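Local coordinates for (5-formylfuran-3-yl)methyl phosphate transaminase (Methanococcus jannaschii, PDB 2Z61), which catalyses the pyridoxal-phosphate-dependent transfer of an amino group from alanine to 4-(hydroxymethyl)-2-furancarboxaldehyde phosphate, a step of methanofuran biosynthesis, at residues E209-K213 against V234-D238; G314-F320 against K343-R347. All blocks are in the same frame, centred on the assembly; numbering follows the deposited sequence.

Contact 1: residues E209-K213 against V234-D238; sequences ENLEK and VISND
In the large domain of this aminotransferase, the loop entering strand 214-219 meets the end of the neighbouring antiparallel strand 232-235, where the chain passes into helix 238-251. Glu-209 and Asn-210 lead in, with phi/psi of -59/-16 and -102/5. Leu-211 takes a left-handed backbone conformation (47/44) and the mt rotamer; its CA-to-CB bond points toward 234-238. Its CA lies 5.2 Å from the CA of Ser-236. Leu-211 CD1 packs 3.5 Å from Ile-235 CG2 and 3.6 Å from Ser-236 O. The CA-to-CB bonds of Glu-212 and Ser-236 point away. Asp-208 holds the backbone N of Glu-212 and Lys-213, and Ser-236 OG bonds to Thr-214 O. Asn-237 is the N-cap of helix 238-251: OD1 accepts from Ile-240 N. Its p rotamer (chi1 64°) lets the same side chain tie the helix start to the loop before strand 214-219: Asn-237 ND2 donates to Leu-211 O at 2.9 Å, with an N-H...O angle of 153°.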
loop_
_atom_site.group_PDB
_atom_site.type_symbol
_atom_site.label_atom_id
_atom_site.label_comp_id
_atom_site.label_asym_id
_atom_site.label_seq_id
_atom_site.Cartn_x
_atom_site.Cartn_y
_atom_site.Cartn_z
ATOM N N GLU A 209 -19.094 16.533 13.352
ATOM C CA GLU A 209 -17.978 17.455 13.185
ATOM C C GLU A 209 -16.771 17.209 14.081
ATOM O O GLU A 209 -15.690 17.737 13.820
ATOM C CB GLU A 209 -18.469 18.893 13.356
ATOM C CG GLU A 209 -19.535 19.279 12.343
ATOM C CD GLU A 209 -20.057 20.685 12.548
ATOM O OE1 GLU A 209 -20.498 20.999 13.675
ATOM O OE2 GLU A 209 -20.026 21.478 11.581
ATOM N N ASN A 210 -16.946 16.414 15.129
ATOM C CA ASN A 210 -15.836 16.108 16.026
ATOM C C ASN A 210 -15.275 14.721 15.735
ATOM O O ASN A 210 -14.395 14.235 16.445
ATOM C CB ASN A 210 -16.278 16.185 17.487
ATOM C CG ASN A 210 -16.561 17.603 17.928
ATOM O OD1 ASN A 210 -15.713 18.486 17.793
ATOM N ND2 ASN A 210 -17.754 17.831 18.469
ATOM N N LEU A 211 -15.795 14.089 14.688
ATOM C CA LEU A 211 -15.345 12.761 14.289
ATOM C C LEU A 211 -15.255 11.839 15.496
ATOM O O LEU A 211 -14.285 11.092 15.652
ATOM C CB LEU A 211 -13.982 12.868 13.610
ATOM C CG LEU A 211 -13.933 13.881 12.467
ATOM C CD1 LEU A 211 -12.489 14.264 12.183
ATOM C CD2 LEU A 211 -14.610 13.295 11.238
ATOM N N GLU A 212 -16.276 11.905 16.345
ATOM C CA GLU A 212 -16.347 11.089 17.546
ATOM C C GLU A 212 -16.533 9.626 17.193
ATOM O O GLU A 212 -15.934 8.746 17.815
ATOM C CB GLU A 212 -17.515 11.541 18.424
ATOM C CG GLU A 212 -17.397 12.971 18.927
ATOM C CD GLU A 212 -18.610 13.414 19.731
ATOM O OE1 GLU A 212 -18.626 14.582 20.184
ATOM O OE2 GLU A 212 -19.545 12.597 19.907
ATOM N N LYS A 213 -17.373 9.363 16.198
ATOM C CA LYS A 213 -17.632 7.990 15.796
ATOM C C LYS A 213 -17.601 7.773 14.284
ATOM O O LYS A 213 -18.211 6.839 13.766
ATOM C CB LYS A 213 -18.975 7.535 16.371
ATOM C CG LYS A 213 -20.147 8.428 16.001
ATOM C CD LYS A 213 -21.387 8.098 16.827
ATOM C CE LYS A 213 -21.673 6.606 16.845
ATOM N NZ LYS A 213 -22.834 6.260 17.713
ATOM N N VAL A 234 -7.232 9.633 5.215
ATOM C CA VAL A 234 -8.257 9.248 6.169
ATOM C C VAL A 234 -8.354 10.325 7.243
ATOM O O VAL A 234 -7.343 10.881 7.667
ATOM C CB VAL A 234 -7.924 7.888 6.818
ATOM C CG1 VAL A 234 -9.032 7.470 7.765
ATOM C CG2 VAL A 234 -7.745 6.837 5.731
ATOM N N ILE A 235 -9.575 10.629 7.665
ATOM C CA ILE A 235 -9.787 11.634 8.701
ATOM C C ILE A 235 -10.643 11.045 9.818
ATOM O O ILE A 235 -11.641 10.373 9.550
ATOM C CB ILE A 235 -10.496 12.878 8.139
ATOM C CG1 ILE A 235 -9.667 13.481 7.000
ATOM C CG2 ILE A 235 -10.683 13.908 9.252
ATOM C CD1 ILE A 235 -10.363 14.605 6.249
ATOM N N SER A 236 -10.246 11.289 11.063
ATOM C CA SER A 236 -10.988 10.790 12.216
ATOM C C SER A 236 -10.456 11.437 13.499
ATOM O O SER A 236 -9.673 12.380 13.435
ATOM C CB SER A 236 -10.863 9.266 12.294
ATOM O OG SER A 236 -11.628 8.740 13.364
ATOM N N ASN A 237 -10.881 10.940 14.659
ATOM C CA ASN A 237 -10.414 11.497 15.930
ATOM C C ASN A 237 -9.016 10.974 16.278
ATOM O O ASN A 237 -8.516 10.038 15.652
ATOM C CB ASN A 237 -11.405 11.174 17.062
ATOM C CG ASN A 237 -11.532 9.685 17.328
ATOM O OD1 ASN A 237 -10.568 9.027 17.718
ATOM N ND2 ASN A 237 -12.728 9.146 17.116
ATOM N N ASP A 238 -8.398 11.583 17.285
ATOM C CA ASP A 238 -7.047 11.235 17.722
ATOM C C ASP A 238 -6.767 9.755 17.943
ATOM O O ASP A 238 -5.793 9.224 17.410
ATOM C CB ASP A 238 -6.699 11.993 19.007
ATOM C CG ASP A 238 -6.680 13.497 18.814
ATOM O OD1 ASP A 238 -5.913 13.991 17.957
ATOM O OD2 ASP A 238 -7.439 14.189 19.524
#

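Contact 2: residues G314-F320 against K343-R347; sequences GEDGREF and KNYIR
In the small C-terminal domain of this aminotransferase, the capped N terminus of helix 317-328 joins the entry of strand 346-349, the middle of a small antiparallel sheet. Gly-314 has positive phi (61/16), and its N donates to Asn-312 OD1. Glu-315 is extended (-159/175). Asp-316 is the N-cap: with chi1 t, its OD1 accepts from Glu-319 N at 2.9 Å, while Asp-316 O takes Phe-320 N at 3.0 Å. Gly-317 N is in the first turn, where no preceding helical carbonyl can accept; it donates instead to Lys-343 O at 2.8 Å (156°). Asn-344 bonds through its backbone to Ile-313, and Tyr-345 to Gly-335. The CA atoms of Glu-315 and Asn-344 are 4.5 Å apart, those of Gly-317 and Tyr-345 5.2 Å. Two CA-H...O contacts follow: Asn-344 CA to Glu-315 O, 3.0 Å, and Gly-317 CA to Tyr-345 O, 3.5 Å. A CB on Gly-317 would clash with Tyr-345 O. Extended Lys-343 leaves NZ 4.3 Å from Asp-316 OD2, beyond a salt bridge. The CA-to-CB bond of Tyr-345 points away; OH bonds to Asn-312 ND2. That of Ile-346 (pt) points toward 314-320; Ile-346 CD1 lies 4.0 Å from Phe-320 CE2.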
loop_
_atom_site.group_PDB
_atom_site.type_symbol
_atom_site.label_atom_id
_atom_site.label_comp_id
_atom_site.label_asym_id
_atom_site.label_seq_id
_atom_site.Cartn_x
_atom_site.Cartn_y
_atom_site.Cartn_z
ATOM N N GLY A 314 -34.587 -5.802 -16.123
ATOM C CA GLY A 314 -35.616 -6.823 -16.047
ATOM C C GLY A 314 -35.159 -8.230 -16.389
ATOM O O GLY A 314 -35.989 -9.107 -16.627
ATOM N N GLU A 315 -33.852 -8.463 -16.410
ATOM C CA GLU A 315 -33.349 -9.790 -16.743
ATOM C C GLU A 315 -31.932 -10.076 -16.275
ATOM O O GLU A 315 -31.235 -9.185 -15.846
ATOM C CB GLU A 315 -33.464 -10.036 -18.247
ATOM C CG GLU A 315 -32.723 -9.024 -19.097
ATOM C CD GLU A 315 -32.683 -9.409 -20.562
ATOM O OE1 GLU A 315 -32.084 -10.455 -20.888
ATOM O OE2 GLU A 315 -33.245 -8.663 -21.392
ATOM N N ASP A 316 -31.473 -11.303 -16.477
ATOM C CA ASP A 316 -30.178 -11.686 -15.947
ATOM C C ASP A 316 -29.019 -10.891 -16.522
ATOM O O ASP A 316 -28.552 -11.156 -17.630
ATOM C CB ASP A 316 -29.935 -13.185 -16.143
ATOM C CG ASP A 316 -28.716 -13.670 -15.383
ATOM O OD1 ASP A 316 -27.588 -13.299 -15.775
ATOM O OD2 ASP A 316 -28.885 -14.420 -14.401
ATOM N N GLY A 317 -28.520 -9.945 -15.729
ATOM C CA GLY A 317 -27.395 -9.116 -16.159
ATOM C C GLY A 317 -26.184 -9.926 -16.639
ATOM O O GLY A 317 -25.535 -9.646 -17.622
ATOM N N ARG A 318 -25.873 -10.988 -15.920
ATOM C CA ARG A 318 -24.740 -11.845 -16.283
ATOM C C ARG A 318 -24.805 -12.319 -17.747
ATOM O O ARG A 318 -23.872 -12.132 -18.542
ATOM C CB ARG A 318 -24.713 -13.070 -15.362
ATOM C CG ARG A 318 -23.602 -14.087 -15.637
ATOM C CD ARG A 318 -22.351 -13.774 -14.833
ATOM N NE ARG A 318 -21.467 -14.932 -14.683
ATOM C CZ ARG A 318 -20.341 -14.926 -13.967
ATOM N NH1 ARG A 318 -19.955 -13.822 -13.334
ATOM N NH2 ARG A 318 -19.602 -16.024 -13.874
ATOM N N GLU A 319 -25.920 -12.949 -18.089
ATOM C CA GLU A 319 -26.131 -13.479 -19.426
ATOM C C GLU A 319 -26.209 -12.355 -20.445
ATOM O O GLU A 319 -25.616 -12.438 -21.521
ATOM C CB GLU A 319 -27.404 -14.323 -19.462
ATOM C CG GLU A 319 -27.305 -15.589 -18.626
ATOM C CD GLU A 319 -28.596 -16.382 -18.613
ATOM O OE1 GLU A 319 -29.105 -16.700 -19.709
ATOM O OE2 GLU A 319 -29.095 -16.693 -17.509
ATOM N N PHE A 320 -26.941 -11.302 -20.098
ATOM C CA PHE A 320 -27.090 -10.154 -20.978
ATOM C C PHE A 320 -25.713 -9.646 -21.390
ATOM O O PHE A 320 -25.445 -9.431 -22.571
ATOM C CB PHE A 320 -27.847 -9.034 -20.262
ATOM C CG PHE A 320 -28.005 -7.786 -21.086
ATOM C CD1 PHE A 320 -28.977 -7.707 -22.078
ATOM C CD2 PHE A 320 -27.168 -6.692 -20.880
ATOM C CE1 PHE A 320 -29.116 -6.554 -22.858
ATOM C CE2 PHE A 320 -27.296 -5.535 -21.650
ATOM C CZ PHE A 320 -28.273 -5.466 -22.644
ATOM N N LYS A 343 -29.087 -9.111 -9.623
ATOM C CA LYS A 343 -29.095 -10.170 -10.623
ATOM C C LYS A 343 -29.601 -9.612 -11.959
ATOM O O LYS A 343 -29.001 -9.864 -12.996
ATOM C CB LYS A 343 -30.001 -11.329 -10.191
ATOM C CG LYS A 343 -30.111 -12.407 -11.260
ATOM C CD LYS A 343 -30.960 -13.580 -10.819
ATOM C CE LYS A 343 -30.930 -14.681 -11.870
ATOM N NZ LYS A 343 -31.702 -15.881 -11.450
ATOM N N ASN A 344 -30.688 -8.833 -11.880
ATOM C CA ASN A 344 -31.394 -8.196 -12.993
ATOM C C ASN A 344 -30.817 -6.841 -13.386
ATOM O O ASN A 344 -31.357 -6.157 -14.257
ATOM C CB ASN A 344 -32.888 -8.116 -12.647
ATOM C CG ASN A 344 -33.506 -9.500 -12.522
ATOM O OD1 ASN A 344 -33.513 -10.272 -13.487
ATOM N ND2 ASN A 344 -34.019 -9.825 -11.342
ATOM N N TYR A 345 -29.697 -6.475 -12.767
ATOM C CA TYR A 345 -28.972 -5.259 -13.095
ATOM C C TYR A 345 -27.605 -5.392 -13.822
ATOM O O TYR A 345 -27.032 -6.479 -13.941
ATOM C CB TYR A 345 -28.753 -4.552 -11.795
ATOM C CG TYR A 345 -30.028 -4.148 -11.092
ATOM C CD1 TYR A 345 -30.839 -5.081 -10.437
ATOM C CD2 TYR A 345 -30.411 -2.807 -11.061
ATOM C CE1 TYR A 345 -31.998 -4.683 -9.765
ATOM C CE2 TYR A 345 -31.568 -2.397 -10.395
ATOM C CZ TYR A 345 -32.356 -3.342 -9.748
ATOM O OH TYR A 345 -33.493 -2.940 -9.086
ATOM N N ILE A 346 -27.095 -4.244 -14.268
ATOM C CA ILE A 346 -25.789 -4.138 -14.907
ATOM C C ILE A 346 -25.279 -2.720 -14.651
ATOM O O ILE A 346 -26.067 -1.776 -14.538
ATOM C CB ILE A 346 -25.850 -4.356 -16.441
ATOM C CG1 ILE A 346 -26.575 -3.186 -17.109
ATOM C CG2 ILE A 346 -26.533 -5.677 -16.753
ATOM C CD1 ILE A 346 -26.405 -3.147 -18.617
ATOM N N ARG A 347 -23.967 -2.569 -14.548
ATOM C CA ARG A 347 -23.403 -1.246 -14.319
ATOM C C ARG A 347 -22.817 -0.699 -15.605
ATOM O O ARG A 347 -22.053 -1.377 -16.297
ATOM C CB ARG A 347 -22.308 -1.280 -13.250
ATOM C CG ARG A 347 -21.769 0.111 -12.896
ATOM C CD ARG A 347 -20.503 0.043 -12.044
ATOM N NE ARG A 347 -19.318 -0.220 -12.854
ATOM C CZ ARG A 347 -18.083 -0.321 -12.363
ATOM N NH1 ARG A 347 -17.864 -0.179 -11.061
ATOM N NH2 ARG A 347 -17.059 -0.558 -13.177
#

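Overall arrangement
From the N terminus, the chain first builds much of the seven-stranded mixed sheet, then reaches 209-213. Contact 1 closes a loop of 20 residues that contains strand 214-219, the cofactor-bearing Lys-222 and the start of strand 232-235. Three helices and strand 308-309 follow before contact 2 opens. Contact 2 closes a loop of 22 residues with the rest of helix 317-328 and strands 330-331 and 333-334. The loops come in series; they neither nest nor cross. Contact 1 ties the loop before strand 214-219 to the end of strand 232-235, where helix 238-251 begins. Contact 2 ties helix 317-328 to the three-stranded sheet. Their centres are 39 Å apart, on opposite sides of the chain's centre.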